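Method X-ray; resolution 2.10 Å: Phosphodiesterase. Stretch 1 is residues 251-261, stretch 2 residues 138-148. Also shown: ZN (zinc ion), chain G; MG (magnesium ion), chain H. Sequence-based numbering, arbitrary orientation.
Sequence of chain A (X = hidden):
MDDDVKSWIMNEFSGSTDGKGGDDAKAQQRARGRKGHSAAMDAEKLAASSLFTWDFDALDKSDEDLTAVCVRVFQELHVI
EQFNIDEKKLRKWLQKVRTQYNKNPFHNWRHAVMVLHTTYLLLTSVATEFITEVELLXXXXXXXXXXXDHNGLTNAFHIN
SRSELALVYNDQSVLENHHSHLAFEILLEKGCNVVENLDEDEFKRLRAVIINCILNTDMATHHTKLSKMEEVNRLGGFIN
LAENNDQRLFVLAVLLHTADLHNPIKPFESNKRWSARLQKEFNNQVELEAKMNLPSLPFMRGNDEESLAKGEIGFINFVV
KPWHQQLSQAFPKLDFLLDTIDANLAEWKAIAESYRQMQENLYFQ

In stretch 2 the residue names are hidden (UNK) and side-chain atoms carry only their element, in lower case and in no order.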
# COMPACT_ATOMS: atom_id res chain seq x y z
N VAL A 251 -14.31 15.88 -15.44
CA VAL A 251 -14.94 15.29 -14.26
C VAL A 251 -15.87 14.15 -14.65
O VAL A 251 -15.91 13.10 -14.00
CB VAL A 251 -15.66 16.37 -13.45
CG1 VAL A 251 -16.56 15.75 -12.38
CG2 VAL A 251 -14.65 17.32 -12.82
N LEU A 252 -16.65 14.34 -15.72
CA LEU A 252 -17.52 13.27 -16.20
C LEU A 252 -16.71 12.05 -16.61
O LEU A 252 -17.09 10.91 -16.31
CB LEU A 252 -18.38 13.77 -17.37
CG LEU A 252 -19.27 14.98 -17.10
CD1 LEU A 252 -20.07 15.34 -18.35
CD2 LEU A 252 -20.19 14.73 -15.92
N ALA A 253 -15.59 12.27 -17.30
CA ALA A 253 -14.72 11.15 -17.66
C ALA A 253 -14.15 10.48 -16.41
O ALA A 253 -14.02 9.25 -16.37
CB ALA A 253 -13.59 11.64 -18.56
N VAL A 254 -13.81 11.27 -15.39
CA VAL A 254 -13.31 10.71 -14.14
C VAL A 254 -14.38 9.86 -13.47
O VAL A 254 -14.09 8.78 -12.93
CB VAL A 254 -12.80 11.84 -13.23
CG1 VAL A 254 -12.68 11.36 -11.79
CG2 VAL A 254 -11.46 12.37 -13.73
N LEU A 255 -15.63 10.33 -13.50
CA LEU A 255 -16.70 9.61 -12.80
C LEU A 255 -17.07 8.32 -13.51
O LEU A 255 -17.35 7.31 -12.85
CB LEU A 255 -17.92 10.52 -12.64
CG LEU A 255 -17.77 11.67 -11.64
CD1 LEU A 255 -19.02 12.53 -11.62
CD2 LEU A 255 -17.47 11.13 -10.25
N LEU A 256 -17.11 8.32 -14.85
CA LEU A 256 -17.42 7.09 -15.56
C LEU A 256 -16.33 6.05 -15.37
O LEU A 256 -16.62 4.85 -15.24
CB LEU A 256 -17.64 7.36 -17.05
CG LEU A 256 -18.00 6.10 -17.85
CD1 LEU A 256 -19.34 5.54 -17.37
CD2 LEU A 256 -18.02 6.34 -19.35
N HIS A 257 -15.07 6.48 -15.35
CA HIS A 257 -13.98 5.56 -15.05
C HIS A 257 -14.12 5.00 -13.64
O HIS A 257 -13.85 3.82 -13.40
CB HIS A 257 -12.63 6.27 -15.22
CG HIS A 257 -11.45 5.41 -14.88
ND1 HIS A 257 -11.22 4.19 -15.47
CD2 HIS A 257 -10.43 5.61 -14.01
CE1 HIS A 257 -10.11 3.67 -14.98
NE2 HIS A 257 -9.61 4.51 -14.09
N THR A 258 -14.57 5.83 -12.69
CA THR A 258 -14.84 5.35 -11.34
C THR A 258 -15.92 4.27 -11.34
O THR A 258 -15.77 3.24 -10.67
CB THR A 258 -15.26 6.52 -10.44
OG1 THR A 258 -14.27 7.54 -10.48
CG2 THR A 258 -15.45 6.04 -9.00
N ALA A 259 -17.00 4.49 -12.09
CA ALA A 259 -18.08 3.50 -12.11
C ALA A 259 -17.66 2.22 -12.83
O ALA A 259 -18.17 1.14 -12.51
CB ALA A 259 -19.33 4.09 -12.77
N ASP A 260 -16.74 2.33 -13.79
CA ASP A 260 -16.25 1.14 -14.49
C ASP A 260 -15.54 0.20 -13.52
O ASP A 260 -15.68 -1.03 -13.63
CB ASP A 260 -15.32 1.55 -15.63
CG ASP A 260 -15.06 0.41 -16.60
OD1 ASP A 260 -15.82 -0.58 -16.57
OD2 ASP A 260 -14.11 0.51 -17.40
N LEU A 261 -14.79 0.75 -12.57
CA LEU A 261 -14.08 -0.05 -11.58
C LEU A 261 -14.94 -0.23 -10.33
O LEU A 261 -14.59 0.19 -9.22
CB LEU A 261 -12.74 0.60 -11.24
CG LEU A 261 -11.81 0.93 -12.42
CD1 LEU A 261 -10.53 1.59 -11.92
CD2 LEU A 261 -11.50 -0.32 -13.22
N UNK A 138 -26.25 11.86 -21.90
CA UNK A 138 -25.06 11.28 -22.52
C UNK A 138 -24.34 10.32 -21.58
O UNK A 138 -23.78 9.31 -22.04
c UNK A 138 -24.11 12.39 -22.97
N UNK A 139 -24.33 10.61 -20.28
CA UNK A 139 -23.63 9.72 -19.35
C UNK A 139 -24.36 8.39 -19.20
O UNK A 139 -23.72 7.35 -19.04
c UNK A 139 -23.48 10.41 -17.99
c UNK A 139 -22.52 11.59 -18.01
c UNK A 139 -20.35 10.11 -17.14
s UNK A 139 -20.86 11.11 -18.54
N UNK A 140 -25.70 8.41 -19.27
CA UNK A 140 -26.46 7.16 -19.19
C UNK A 140 -26.20 6.28 -20.41
O UNK A 140 -26.03 5.07 -20.28
c UNK A 140 -29.91 8.31 -17.71
c UNK A 140 -27.74 7.80 -16.57
c UNK A 140 -28.39 8.30 -17.84
c UNK A 140 -27.95 7.46 -19.05
N UNK A 141 -26.19 6.88 -21.61
CA UNK A 141 -25.94 6.12 -22.82
C UNK A 141 -24.50 5.60 -22.84
O UNK A 141 -24.26 4.43 -23.18
c UNK A 141 -28.07 8.37 -25.18
c UNK A 141 -27.72 7.35 -24.11
c UNK A 141 -26.24 6.97 -24.07
c UNK A 141 -25.83 6.24 -25.34
N UNK A 142 -23.54 6.44 -22.47
CA UNK A 142 -22.14 6.03 -22.50
C UNK A 142 -21.88 4.88 -21.54
O UNK A 142 -21.14 3.95 -21.87
c UNK A 142 -21.24 7.22 -22.16
N UNK A 143 -22.46 4.94 -20.34
CA UNK A 143 -22.21 3.90 -19.34
C UNK A 143 -22.72 2.54 -19.81
O UNK A 143 -22.05 1.52 -19.64
c UNK A 143 -22.87 4.28 -18.01
N UNK A 144 -23.91 2.51 -20.42
CA UNK A 144 -24.47 1.25 -20.88
C UNK A 144 -23.77 0.73 -22.13
O UNK A 144 -23.75 -0.48 -22.37
c UNK A 144 -28.33 0.77 -20.85
c UNK A 144 -25.97 1.42 -21.15
c UNK A 144 -26.58 -0.45 -19.56
c UNK A 144 -26.91 0.25 -20.87
N UNK A 145 -23.18 1.63 -22.92
CA UNK A 145 -22.57 1.28 -24.19
C UNK A 145 -21.06 1.12 -24.11
O UNK A 145 -20.43 0.83 -25.13
o UNK A 145 -24.30 2.55 -25.37
c UNK A 145 -22.90 2.36 -25.23
N UNK A 146 -20.46 1.30 -22.93
CA UNK A 146 -19.02 1.50 -22.85
C UNK A 146 -18.20 0.25 -23.17
O UNK A 146 -17.00 0.38 -23.43
c UNK A 146 -18.49 0.94 -20.44
n UNK A 146 -19.57 0.36 -19.81
c UNK A 146 -18.64 2.02 -21.46
n UNK A 146 -17.83 -0.59 -19.02
c UNK A 146 -19.15 -0.56 -18.96
c UNK A 146 -17.39 0.33 -19.93
N UNK A 147 -18.81 -0.94 -23.15
CA UNK A 147 -18.07 -2.17 -23.40
C UNK A 147 -18.74 -3.01 -24.49
O UNK A 147 -18.66 -4.24 -24.46
o UNK A 147 -15.63 -2.29 -22.10
o UNK A 147 -16.48 -3.05 -20.22
c UNK A 147 -17.91 -2.99 -22.12
c UNK A 147 -16.58 -2.76 -21.44
N UNK A 148 -19.41 -2.36 -25.44
CA UNK A 148 -20.17 -3.08 -26.46
C UNK A 148 -19.28 -4.03 -27.26
O UNK A 148 -18.20 -3.65 -27.72
c UNK A 148 -22.17 -1.47 -26.94
c UNK A 148 -23.31 -2.45 -27.12
c UNK A 148 -20.85 -2.09 -27.40
c UNK A 148 -22.43 -0.19 -27.72
ZN ZN G . -16.18 -1.89 -18.38
MG MG H . -13.75 -1.44 -21.45
O HOH W 1 -14.41 0.53 -22.26
O HOH W 2 -13.10 -3.29 -20.31
O HOH W 3 -14.39 -0.71 -19.65
O HOH W 4 -14.36 -3.26 -17.68
O HOH W 5 -12.78 -2.23 -23.06

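Position 138 carries a single side-chain carbon, too far from stretch 1 to touch it: Ala138. Its O accepts the backbone hydrogen bond from N of position 142, part of the i to i+4 pattern of the helix.

Position 139 has three carbons and a sulfur in an unbranched chain, the sulfur third along. The sulfur lies 3.8 Å from CB of Leu252, while the terminal carbon sits 3.5 Å from O of Leu252 and 3.9 Å from CB of Leu256. This can only be Met139. Its CA-to-CB bond points toward stretch 1, and all three chi angles are m. One flexible side chain thus meets two residues a helical turn apart.

Position 140 shows four carbons forked at the second, out of reach of stretch 1; this is Leu140. Position 141 also has four carbons, but the fork comes at the first and one arm is two carbons long, so it is Ile141, likewise out of reach. Both are buried all the same, so they pack elsewhere in the structure.

Position 142 returns to one carbon, pointing toward stretch 1 and lying 4.4 Å from CD2 of Leu256, a loose apolar contact: Ala142. Position 143 again has one carbon, which points sideways and lies 3.8 Å from CD1 of Leu256; it is Ala143. Here the backbones come nearest, with CA of Leu256 and CA of Ala143 6.9 Å apart. The two small residues leave room for the leucine, which uses the t, p rotamer and sets one methyl near each alanine.

Position 144 has four carbons forked at the second and lies out of reach: Leu144. Position 145 has one carbon then one oxygen, hence Ser145; it turns its hydroxyl back on its own helix, OG donating to O of Ile141 at 2.9 Å.

Position 146 bears one carbon and a five-membered ring of three carbons and two nitrogens, one ring nitrogen 3.2 Å from OD1 of Asp260. It is a histidine: His146. ND1 donates to O of Ala143 at 2.7 Å, which helps orient the ring and leaves NE2 for zinc at 2.2 Å. NE2 and OD1 of Asp260 are fellow ligands of the metal rather than a hydrogen-bonded pair.

Position 147 has two carbons, the second carrying two oxygens, one of them 4.5 Å from OD1 of Asp260, and is Asp147. Its OD2 binds zinc at 2.2 Å and its OD1 binds magnesium at 2.2 Å, so one carboxylate bridges the metals. Position 148, four carbons forked at the second and far from stretch 1, is Leu148.

The contact works in two parts. Two helices crossing at -37° pack through Met139, Ala142 and Ala143 against Leu252 and Leu256, with no hydrogen bond between the stretches. Beyond this apolar patch, zinc joins them: OD1 of Asp260 reaches it at 2.3 Å, beside His146 and Asp147. Water 3 adds a further link, donating to OD2 of Asp260 at 2.6 Å from its O while binding both metals. The rule is compact: small residues at the close approach, metal ligands beyond it.

Stretch 2, residues 138-148: AMLIAALSHDL
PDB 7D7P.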